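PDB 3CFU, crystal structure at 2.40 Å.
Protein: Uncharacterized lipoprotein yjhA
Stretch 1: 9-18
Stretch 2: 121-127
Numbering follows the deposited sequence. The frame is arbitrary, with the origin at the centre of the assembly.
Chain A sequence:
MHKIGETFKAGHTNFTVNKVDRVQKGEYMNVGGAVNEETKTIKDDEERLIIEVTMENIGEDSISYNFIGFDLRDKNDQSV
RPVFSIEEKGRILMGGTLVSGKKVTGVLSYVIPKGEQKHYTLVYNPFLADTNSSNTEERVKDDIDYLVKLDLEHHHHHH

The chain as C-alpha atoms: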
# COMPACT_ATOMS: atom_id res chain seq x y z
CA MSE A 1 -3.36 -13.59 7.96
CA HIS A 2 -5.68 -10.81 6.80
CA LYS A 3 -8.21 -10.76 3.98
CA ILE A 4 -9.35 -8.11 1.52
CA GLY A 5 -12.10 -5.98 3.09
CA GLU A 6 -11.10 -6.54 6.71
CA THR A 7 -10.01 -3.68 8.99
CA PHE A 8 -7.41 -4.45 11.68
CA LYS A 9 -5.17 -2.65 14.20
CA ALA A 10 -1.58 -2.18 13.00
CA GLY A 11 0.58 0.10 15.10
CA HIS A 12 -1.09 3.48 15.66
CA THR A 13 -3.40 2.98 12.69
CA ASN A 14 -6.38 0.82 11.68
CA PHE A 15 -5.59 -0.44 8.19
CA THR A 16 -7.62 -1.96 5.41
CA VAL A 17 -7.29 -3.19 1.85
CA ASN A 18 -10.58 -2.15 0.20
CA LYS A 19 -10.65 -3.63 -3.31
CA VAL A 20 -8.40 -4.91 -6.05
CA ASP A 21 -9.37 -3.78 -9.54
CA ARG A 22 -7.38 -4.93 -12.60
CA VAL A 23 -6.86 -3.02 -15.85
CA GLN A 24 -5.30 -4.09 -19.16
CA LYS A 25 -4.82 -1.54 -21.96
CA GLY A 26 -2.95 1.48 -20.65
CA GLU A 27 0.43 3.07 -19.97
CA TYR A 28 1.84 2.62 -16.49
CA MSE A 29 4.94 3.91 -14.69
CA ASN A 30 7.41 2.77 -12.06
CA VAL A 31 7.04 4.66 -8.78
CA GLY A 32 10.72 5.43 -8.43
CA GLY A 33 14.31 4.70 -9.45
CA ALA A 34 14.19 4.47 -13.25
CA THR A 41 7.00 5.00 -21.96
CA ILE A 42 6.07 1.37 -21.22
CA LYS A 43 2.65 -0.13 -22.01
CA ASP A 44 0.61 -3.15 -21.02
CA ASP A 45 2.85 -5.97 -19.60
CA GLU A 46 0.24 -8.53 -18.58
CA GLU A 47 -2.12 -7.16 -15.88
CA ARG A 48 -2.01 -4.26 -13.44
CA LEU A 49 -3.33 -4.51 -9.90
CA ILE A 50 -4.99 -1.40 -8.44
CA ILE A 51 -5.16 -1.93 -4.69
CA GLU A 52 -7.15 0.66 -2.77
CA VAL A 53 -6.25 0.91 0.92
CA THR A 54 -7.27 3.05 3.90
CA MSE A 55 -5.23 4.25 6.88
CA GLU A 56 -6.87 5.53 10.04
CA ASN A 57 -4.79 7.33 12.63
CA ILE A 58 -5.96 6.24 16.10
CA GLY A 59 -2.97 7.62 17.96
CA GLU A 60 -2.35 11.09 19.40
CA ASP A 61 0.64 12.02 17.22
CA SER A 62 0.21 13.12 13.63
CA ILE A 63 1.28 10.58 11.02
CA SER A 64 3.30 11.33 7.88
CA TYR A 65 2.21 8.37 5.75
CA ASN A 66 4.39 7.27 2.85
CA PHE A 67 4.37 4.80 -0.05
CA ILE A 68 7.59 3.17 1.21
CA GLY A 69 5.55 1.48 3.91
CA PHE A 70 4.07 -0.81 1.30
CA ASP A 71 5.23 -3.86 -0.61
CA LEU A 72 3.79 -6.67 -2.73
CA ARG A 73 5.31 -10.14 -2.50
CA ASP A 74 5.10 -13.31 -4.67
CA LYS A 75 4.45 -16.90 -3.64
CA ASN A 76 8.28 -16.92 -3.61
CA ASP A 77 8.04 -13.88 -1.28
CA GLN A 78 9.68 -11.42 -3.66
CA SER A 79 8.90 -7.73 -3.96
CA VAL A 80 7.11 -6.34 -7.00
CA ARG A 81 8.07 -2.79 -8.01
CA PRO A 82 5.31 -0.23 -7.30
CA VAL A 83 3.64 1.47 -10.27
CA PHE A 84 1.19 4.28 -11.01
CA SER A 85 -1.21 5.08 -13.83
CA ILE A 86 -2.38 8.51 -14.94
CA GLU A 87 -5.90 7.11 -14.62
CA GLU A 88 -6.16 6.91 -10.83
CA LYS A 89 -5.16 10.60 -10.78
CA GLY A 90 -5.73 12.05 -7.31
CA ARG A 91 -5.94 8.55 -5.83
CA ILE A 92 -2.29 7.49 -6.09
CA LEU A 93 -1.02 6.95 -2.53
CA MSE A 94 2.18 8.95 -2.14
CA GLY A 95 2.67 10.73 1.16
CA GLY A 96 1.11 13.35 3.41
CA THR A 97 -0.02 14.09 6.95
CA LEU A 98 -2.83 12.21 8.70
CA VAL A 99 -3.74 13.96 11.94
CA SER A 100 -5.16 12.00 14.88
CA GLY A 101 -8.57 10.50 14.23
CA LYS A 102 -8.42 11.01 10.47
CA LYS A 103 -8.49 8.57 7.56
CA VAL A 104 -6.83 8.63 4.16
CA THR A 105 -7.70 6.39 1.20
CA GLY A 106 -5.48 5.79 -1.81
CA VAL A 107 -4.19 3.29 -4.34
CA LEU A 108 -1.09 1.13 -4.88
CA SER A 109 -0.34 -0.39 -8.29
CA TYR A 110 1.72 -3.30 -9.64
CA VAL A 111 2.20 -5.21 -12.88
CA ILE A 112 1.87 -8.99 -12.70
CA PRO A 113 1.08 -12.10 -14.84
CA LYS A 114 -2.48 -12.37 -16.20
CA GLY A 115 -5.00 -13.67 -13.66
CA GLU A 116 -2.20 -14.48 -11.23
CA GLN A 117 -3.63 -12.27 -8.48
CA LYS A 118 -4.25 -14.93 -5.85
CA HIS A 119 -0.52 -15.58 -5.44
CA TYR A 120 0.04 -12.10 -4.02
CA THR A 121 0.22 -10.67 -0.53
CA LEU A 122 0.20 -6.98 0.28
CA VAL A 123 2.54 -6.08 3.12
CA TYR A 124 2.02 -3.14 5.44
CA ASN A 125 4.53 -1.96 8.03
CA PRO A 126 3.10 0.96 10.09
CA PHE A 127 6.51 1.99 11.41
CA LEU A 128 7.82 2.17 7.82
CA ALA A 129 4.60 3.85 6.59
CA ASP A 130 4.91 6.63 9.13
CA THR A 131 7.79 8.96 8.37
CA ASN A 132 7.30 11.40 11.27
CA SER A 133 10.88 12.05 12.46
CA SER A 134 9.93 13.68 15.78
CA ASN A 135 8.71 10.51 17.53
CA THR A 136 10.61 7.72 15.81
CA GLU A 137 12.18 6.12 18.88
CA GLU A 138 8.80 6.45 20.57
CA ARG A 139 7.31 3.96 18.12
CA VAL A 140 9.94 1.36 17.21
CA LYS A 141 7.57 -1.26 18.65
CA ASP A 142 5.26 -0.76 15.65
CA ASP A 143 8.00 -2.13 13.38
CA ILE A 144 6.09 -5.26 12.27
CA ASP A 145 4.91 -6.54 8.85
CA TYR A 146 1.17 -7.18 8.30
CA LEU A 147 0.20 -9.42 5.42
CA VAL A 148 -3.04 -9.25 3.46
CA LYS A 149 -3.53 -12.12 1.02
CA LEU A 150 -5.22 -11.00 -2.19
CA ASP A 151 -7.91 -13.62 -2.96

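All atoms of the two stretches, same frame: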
# COMPACT_ATOMS: atom_id res chain seq x y z
N LYS A 9 -6.09 -3.57 13.54
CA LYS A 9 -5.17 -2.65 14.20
C LYS A 9 -3.72 -3.00 13.85
O LYS A 9 -3.28 -4.14 14.01
CB LYS A 9 -5.34 -2.70 15.72
CG LYS A 9 -4.61 -1.60 16.48
CD LYS A 9 -4.86 -1.73 17.98
CE LYS A 9 -3.76 -1.07 18.78
NZ LYS A 9 -2.43 -1.58 18.35
N ALA A 10 -2.98 -2.00 13.38
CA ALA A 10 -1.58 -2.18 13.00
C ALA A 10 -0.81 -0.93 13.44
O ALA A 10 -0.84 0.10 12.77
CB ALA A 10 -1.48 -2.37 11.49
N GLY A 11 -0.14 -1.04 14.58
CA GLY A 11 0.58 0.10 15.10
C GLY A 11 -0.42 1.12 15.63
O GLY A 11 -1.36 0.76 16.36
N HIS A 12 -0.22 2.38 15.25
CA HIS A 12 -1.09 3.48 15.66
C HIS A 12 -2.14 3.79 14.61
O HIS A 12 -2.69 4.89 14.57
CB HIS A 12 -0.26 4.73 15.95
CG HIS A 12 0.58 4.61 17.18
ND1 HIS A 12 0.05 4.70 18.45
CD2 HIS A 12 1.90 4.36 17.34
CE1 HIS A 12 1.01 4.51 19.34
NE2 HIS A 12 2.14 4.29 18.69
N THR A 13 -2.41 2.81 13.75
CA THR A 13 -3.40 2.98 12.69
C THR A 13 -4.33 1.77 12.60
O THR A 13 -4.02 0.71 13.14
CB THR A 13 -2.71 3.07 11.29
OG1 THR A 13 -2.07 1.82 11.00
CG2 THR A 13 -1.67 4.18 11.25
N ASN A 14 -5.49 1.95 11.96
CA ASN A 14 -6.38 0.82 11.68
C ASN A 14 -6.14 0.81 10.18
O ASN A 14 -6.18 1.87 9.55
CB ASN A 14 -7.86 1.10 11.91
CG ASN A 14 -8.29 0.93 13.35
OD1 ASN A 14 -9.27 1.53 13.78
ND2 ASN A 14 -7.57 0.10 14.10
N PHE A 15 -5.90 -0.35 9.61
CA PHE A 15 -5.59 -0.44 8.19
C PHE A 15 -6.48 -1.40 7.43
O PHE A 15 -6.86 -2.45 7.95
CB PHE A 15 -4.14 -0.89 8.03
CG PHE A 15 -3.73 -1.12 6.62
CD1 PHE A 15 -3.41 -0.05 5.80
CD2 PHE A 15 -3.71 -2.40 6.09
CE1 PHE A 15 -3.06 -0.25 4.49
CE2 PHE A 15 -3.36 -2.61 4.77
CZ PHE A 15 -3.04 -1.53 3.96
N THR A 16 -6.79 -1.07 6.19
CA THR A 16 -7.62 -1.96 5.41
C THR A 16 -7.36 -1.92 3.92
O THR A 16 -7.05 -0.86 3.36
CB THR A 16 -9.14 -1.66 5.67
OG1 THR A 16 -9.95 -2.30 4.67
CG2 THR A 16 -9.41 -0.19 5.65
N VAL A 17 -7.44 -3.09 3.29
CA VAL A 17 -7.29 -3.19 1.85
C VAL A 17 -8.75 -3.26 1.39
O VAL A 17 -9.46 -4.22 1.68
CB VAL A 17 -6.55 -4.47 1.42
CG1 VAL A 17 -6.42 -4.50 -0.10
CG2 VAL A 17 -5.17 -4.53 2.06
N ASN A 18 -9.20 -2.22 0.67
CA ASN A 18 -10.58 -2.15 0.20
C ASN A 18 -10.88 -3.11 -0.95
O ASN A 18 -11.53 -4.13 -0.75
CB ASN A 18 -10.91 -0.72 -0.20
CG ASN A 18 -10.78 0.25 0.96
OD1 ASN A 18 -10.47 1.43 0.77
ND2 ASN A 18 -11.04 -0.24 2.16
N THR A 121 0.50 -11.16 -1.86
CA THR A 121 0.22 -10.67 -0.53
C THR A 121 0.68 -9.22 -0.41
O THR A 121 1.81 -8.89 -0.78
CB THR A 121 0.97 -11.51 0.52
OG1 THR A 121 0.74 -12.90 0.26
CG2 THR A 121 0.48 -11.17 1.93
N LEU A 122 -0.19 -8.36 0.09
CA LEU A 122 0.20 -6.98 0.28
C LEU A 122 0.78 -6.95 1.68
O LEU A 122 0.28 -7.63 2.59
CB LEU A 122 -1.00 -6.02 0.18
CG LEU A 122 -0.56 -4.56 0.35
CD1 LEU A 122 0.25 -4.13 -0.87
CD2 LEU A 122 -1.77 -3.66 0.53
N VAL A 123 1.87 -6.20 1.84
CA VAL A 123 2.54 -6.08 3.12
C VAL A 123 2.42 -4.64 3.59
O VAL A 123 2.58 -3.70 2.80
CB VAL A 123 4.04 -6.42 3.01
CG1 VAL A 123 4.72 -6.18 4.36
CG2 VAL A 123 4.23 -7.89 2.55
N TYR A 124 2.15 -4.47 4.88
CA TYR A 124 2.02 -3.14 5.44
C TYR A 124 2.80 -3.07 6.74
O TYR A 124 2.55 -3.86 7.64
CB TYR A 124 0.54 -2.83 5.70
CG TYR A 124 0.30 -1.56 6.49
CD1 TYR A 124 0.77 -0.34 6.02
CD2 TYR A 124 -0.38 -1.59 7.70
CE1 TYR A 124 0.58 0.83 6.75
CE2 TYR A 124 -0.58 -0.42 8.44
CZ TYR A 124 -0.10 0.79 7.95
OH TYR A 124 -0.28 1.96 8.64
N ASN A 125 3.76 -2.15 6.81
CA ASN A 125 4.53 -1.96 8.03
C ASN A 125 4.24 -0.52 8.48
O ASN A 125 4.71 0.45 7.87
CB ASN A 125 6.04 -2.15 7.79
CG ASN A 125 6.84 -2.18 9.09
OD1 ASN A 125 6.75 -1.26 9.92
ND2 ASN A 125 7.62 -3.24 9.28
N PRO A 126 3.46 -0.37 9.56
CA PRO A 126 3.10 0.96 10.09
C PRO A 126 4.27 1.83 10.53
O PRO A 126 4.21 3.05 10.43
CB PRO A 126 2.09 0.65 11.21
CG PRO A 126 2.46 -0.74 11.65
CD PRO A 126 2.87 -1.45 10.36
N PHE A 127 5.34 1.22 11.01
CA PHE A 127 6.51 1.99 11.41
C PHE A 127 7.14 2.57 10.13
O PHE A 127 7.48 3.74 10.07
CB PHE A 127 7.50 1.10 12.16
CG PHE A 127 8.74 1.82 12.61
CD1 PHE A 127 8.67 2.82 13.57
CD2 PHE A 127 9.99 1.50 12.06
CE1 PHE A 127 9.82 3.49 13.98
CE2 PHE A 127 11.14 2.17 12.46
CZ PHE A 127 11.06 3.16 13.43

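Strands that are too far apart to share backbone hydrogen bonds can still be joined by their side chains, and yjhA offers a compact example. Strand 13-18 and strand 121-124 run nearly antiparallel, at 159°, with their axes 9.7 Å apart at closest approach. Side chains bridge that gap, and the two stretches together, including the turn and Pro126, bury 344 Å².

Tyr124 covers the most surface. Its ring lies against that of Phe15 in an offset stack, with centroids 4.1 Å apart and planes only 14° from parallel; Phe15 CG and Tyr124 CD2 approach to 3.6 Å. Both residues adopt the t rotamer and direct CA-to-CB toward the opposing stretch, so two flat surfaces meet between the strands. Tyr124 CB also sits over the Phe15 ring, 4.2 Å from its centroid, in a CH-pi contact.

The edge of the tyrosine does different work. Its hydroxyl lets an otherwise apolar packing residue end in a polar contact: Tyr124 OH donates to Thr13 OG1 at 3.0 Å, and Thr13 OG1 in turn donates to Ala10 O at 2.8 Å. This relay ties the ring to the type II' turn from Ala10 to Thr13. The small methyl of Ala10 fits beside the same ring, with its CB 3.7 Å from Tyr124 CE2.

Pro126, at the start of a helix, packs on the turn, its CB 3.4 Å from Ala10 O. Gly11 suits this place twice over: its phi of 72° favours glycine, and an ideal CB would fall 2.9 Å from Pro126 CB, a clash.

Toward the other end, alternation along the strand brings Val17 to the same side as Phe15. Leu122 serves both: its CD2 lies 3.8 Å from Val17 CG2 and 4.2 Å from Phe15 CZ, at the edge of the phenylalanine ring, extending the apolar layer with branched aliphatic groups.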